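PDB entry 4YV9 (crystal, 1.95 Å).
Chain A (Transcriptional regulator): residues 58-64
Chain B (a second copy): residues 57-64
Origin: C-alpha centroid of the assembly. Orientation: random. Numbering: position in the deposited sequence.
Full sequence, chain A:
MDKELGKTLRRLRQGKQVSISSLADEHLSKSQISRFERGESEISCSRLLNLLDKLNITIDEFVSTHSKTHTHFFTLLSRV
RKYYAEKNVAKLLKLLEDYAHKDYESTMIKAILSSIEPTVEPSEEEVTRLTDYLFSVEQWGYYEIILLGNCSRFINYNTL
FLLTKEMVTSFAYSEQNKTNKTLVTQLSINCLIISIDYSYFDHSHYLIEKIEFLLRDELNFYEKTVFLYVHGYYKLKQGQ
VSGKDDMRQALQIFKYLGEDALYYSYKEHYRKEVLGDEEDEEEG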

# COMPACT_ATOMS: atom_id res chain seq x y z
N THR A 58 7.04 -7.12 -9.90
CA THR A 58 6.47 -8.00 -8.89
C THR A 58 5.13 -8.48 -9.39
O THR A 58 4.52 -7.89 -10.30
CB THR A 58 6.29 -7.34 -7.50
OG1 THR A 58 5.53 -6.13 -7.63
CG2 THR A 58 7.64 -7.05 -6.83
N ILE A 59 4.65 -9.55 -8.77
CA ILE A 59 3.34 -10.06 -9.11
C ILE A 59 2.28 -9.09 -8.59
O ILE A 59 1.23 -8.91 -9.20
CB ILE A 59 3.14 -11.47 -8.56
CG1 ILE A 59 1.82 -12.05 -9.05
CG2 ILE A 59 3.30 -11.48 -7.02
CD1 ILE A 59 1.68 -12.06 -10.57
N ASP A 60 2.59 -8.43 -7.46
CA ASP A 60 1.72 -7.39 -6.91
C ASP A 60 1.52 -6.31 -7.96
O ASP A 60 0.40 -5.92 -8.27
CB ASP A 60 2.31 -6.80 -5.63
CG ASP A 60 2.30 -7.78 -4.47
OD1 ASP A 60 1.32 -7.77 -3.69
OD2 ASP A 60 3.27 -8.55 -4.33
N GLU A 61 2.63 -5.87 -8.53
CA GLU A 61 2.64 -4.85 -9.57
C GLU A 61 1.91 -5.31 -10.83
O GLU A 61 1.09 -4.58 -11.37
CB GLU A 61 4.09 -4.48 -9.88
CG GLU A 61 4.28 -3.19 -10.63
CD GLU A 61 5.73 -2.75 -10.59
OE1 GLU A 61 6.58 -3.35 -11.27
OE2 GLU A 61 6.01 -1.82 -9.83
N PHE A 62 2.19 -6.53 -11.27
CA PHE A 62 1.54 -7.15 -12.42
C PHE A 62 0.01 -7.17 -12.33
O PHE A 62 -0.68 -6.87 -13.30
CB PHE A 62 2.05 -8.59 -12.59
CG PHE A 62 1.49 -9.31 -13.78
CD1 PHE A 62 2.08 -9.18 -15.03
CD2 PHE A 62 0.38 -10.13 -13.65
CE1 PHE A 62 1.56 -9.85 -16.13
CE2 PHE A 62 -0.14 -10.80 -14.75
CZ PHE A 62 0.45 -10.66 -15.99
N VAL A 63 -0.50 -7.57 -11.17
CA VAL A 63 -1.95 -7.56 -10.93
C VAL A 63 -2.49 -6.14 -11.03
O VAL A 63 -3.51 -5.90 -11.67
CB VAL A 63 -2.30 -8.14 -9.56
CG1 VAL A 63 -3.78 -7.89 -9.23
CG2 VAL A 63 -1.97 -9.61 -9.52
N SER A 64 -1.78 -5.21 -10.38
CA SER A 64 -2.17 -3.80 -10.38
C SER A 64 -2.35 -3.22 -11.78
O SER A 64 -3.25 -2.41 -12.00
CB SER A 64 -1.15 -2.96 -9.61
OG SER A 64 -1.45 -2.92 -8.22
N ILE B 57 -9.44 -14.38 -3.91
CA ILE B 57 -8.02 -14.16 -3.63
C ILE B 57 -7.38 -13.78 -4.95
O ILE B 57 -7.63 -14.41 -5.98
CB ILE B 57 -7.33 -15.41 -3.05
CG1 ILE B 57 -8.06 -15.92 -1.81
CG2 ILE B 57 -5.85 -15.12 -2.74
CD1 ILE B 57 -7.70 -17.34 -1.43
N THR B 58 -6.59 -12.72 -4.95
CA THR B 58 -5.89 -12.37 -6.16
C THR B 58 -4.48 -13.01 -6.10
O THR B 58 -3.97 -13.29 -5.01
CB THR B 58 -5.83 -10.86 -6.31
OG1 THR B 58 -4.89 -10.51 -7.33
CG2 THR B 58 -5.44 -10.22 -4.99
N ILE B 59 -3.88 -13.26 -7.26
CA ILE B 59 -2.66 -14.06 -7.33
C ILE B 59 -1.51 -13.41 -6.55
O ILE B 59 -0.61 -14.10 -6.08
CB ILE B 59 -2.23 -14.32 -8.81
CG1 ILE B 59 -0.95 -15.17 -8.89
CG2 ILE B 59 -2.04 -13.03 -9.57
CD1 ILE B 59 -1.11 -16.60 -8.36
N ASP B 60 -1.54 -12.09 -6.35
CA ASP B 60 -0.46 -11.47 -5.57
C ASP B 60 -0.60 -11.79 -4.08
O ASP B 60 0.39 -11.98 -3.37
CB ASP B 60 -0.42 -9.95 -5.79
CG ASP B 60 -1.78 -9.29 -5.65
OD1 ASP B 60 -2.74 -9.79 -6.25
OD2 ASP B 60 -1.87 -8.25 -4.95
N GLU B 61 -1.84 -11.86 -3.62
CA GLU B 61 -2.15 -12.29 -2.26
C GLU B 61 -1.76 -13.76 -2.03
O GLU B 61 -1.23 -14.12 -0.98
CB GLU B 61 -3.66 -12.07 -2.00
CG GLU B 61 -3.99 -11.67 -0.58
CD GLU B 61 -5.44 -11.30 -0.37
OE1 GLU B 61 -6.32 -11.60 -1.22
OE2 GLU B 61 -5.72 -10.69 0.66
N PHE B 62 -2.04 -14.61 -3.02
CA PHE B 62 -1.71 -16.04 -2.98
C PHE B 62 -0.20 -16.26 -2.87
O PHE B 62 0.28 -17.07 -2.07
CB PHE B 62 -2.29 -16.74 -4.24
CG PHE B 62 -1.96 -18.22 -4.34
CD1 PHE B 62 -0.80 -18.66 -4.96
CD2 PHE B 62 -2.82 -19.17 -3.82
CE1 PHE B 62 -0.50 -20.02 -5.05
CE2 PHE B 62 -2.53 -20.53 -3.91
CZ PHE B 62 -1.37 -20.95 -4.53
N VAL B 63 0.56 -15.52 -3.67
CA VAL B 63 2.01 -15.64 -3.67
C VAL B 63 2.65 -15.31 -2.31
O VAL B 63 3.61 -15.96 -1.89
CB VAL B 63 2.63 -14.72 -4.75
CG1 VAL B 63 4.13 -14.59 -4.56
CG2 VAL B 63 2.31 -15.26 -6.13
N SER B 64 2.12 -14.32 -1.60
CA SER B 64 2.76 -13.93 -0.34
C SER B 64 2.47 -14.95 0.76
O SER B 64 3.25 -15.07 1.69
CB SER B 64 2.31 -12.53 0.10
OG SER B 64 1.17 -12.60 0.93
O HOH W 1 2.97 -11.00 -3.24
O HOH W 2 -1.27 -5.76 -6.37

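What holds the middle of this contact together? Isoleucine and valine side chains, one turn apart on each helix, meet their counterparts from the other copy. Ile59(A) CD1 lies 4.0 Å from Ile59(B) CG2, and Ile59(A) CG2 lies 4.0 Å from Val63(B) CG2, ordinary van der Waals spacings. Tighter is the approach of Val63(A) CG2 to Ile59(B) CG2, at 3.4 Å. The methyl groups have no directional bond to make; they gain by covering one another, and Ile59(A) and both valines send their CA-to-CB bonds toward the partner stretch.

How do the backbones allow such pairing? The two helices, each covering residues 59-64 here, run nearly antiparallel at 168°, with their axes 8.7 Å apart at closest approach. The register centres on the two copies of Asp60, whose CA atoms are 4.8 Å apart, and across this antiparallel pair the side chain of residue 59 in each chain reaches residue 63 of the other. Each helix is held by its own backbone bonds, such as Val63(A) N to Ile59(A) O at 2.9 Å and Val63(B) N to Ile59(B) O at 3.0 Å. No direct hydrogen bond crosses between the stretches.

What surrounds the two aspartates where the backbones come nearest? Asp60(A) OD1 and Asp60(B) OD2 are 3.5 Å apart, a close approach of two acceptors with like charge and no hydrogen bond between them. Water gives each carboxylate a donor at its OD2; Asp60(A) OD1 receives none from these two waters. Water 1 donates to Asp60(A) OD2 at 2.7 Å and to Asp60(B) O at 2.8 Å; water 2 donates to Asp60(B) OD2 at 2.9 Å and to Asp60(A) O at 2.5 Å. Each bridge thus joins a carboxylate of one chain to the backbone carbonyl of the other.

Do the two copies of Thr58 play the same part? They do not. Thr58(A), with chi1 in p, caps its helix out of reach of the partner stretch, accepting from Glu61(A) N at its OG1, 3.0 Å away. Thr58(B), with chi1 in t, points toward chain A and makes no capping bond; its OG1 instead donates to Asp60(B) OD1 at 2.5 Å. The aspartates differ too, with chi1 m in Asp60(A) and p in Asp60(B). Val63(A) packs against the threonine-aspartate pair of chain B, its CG1 3.4 Å from Thr58(B) OG1 and its CG2 3.4 Å from Asp60(B) OD1, close van der Waals contacts of methyl groups with the two oxygens that are bonded to each other.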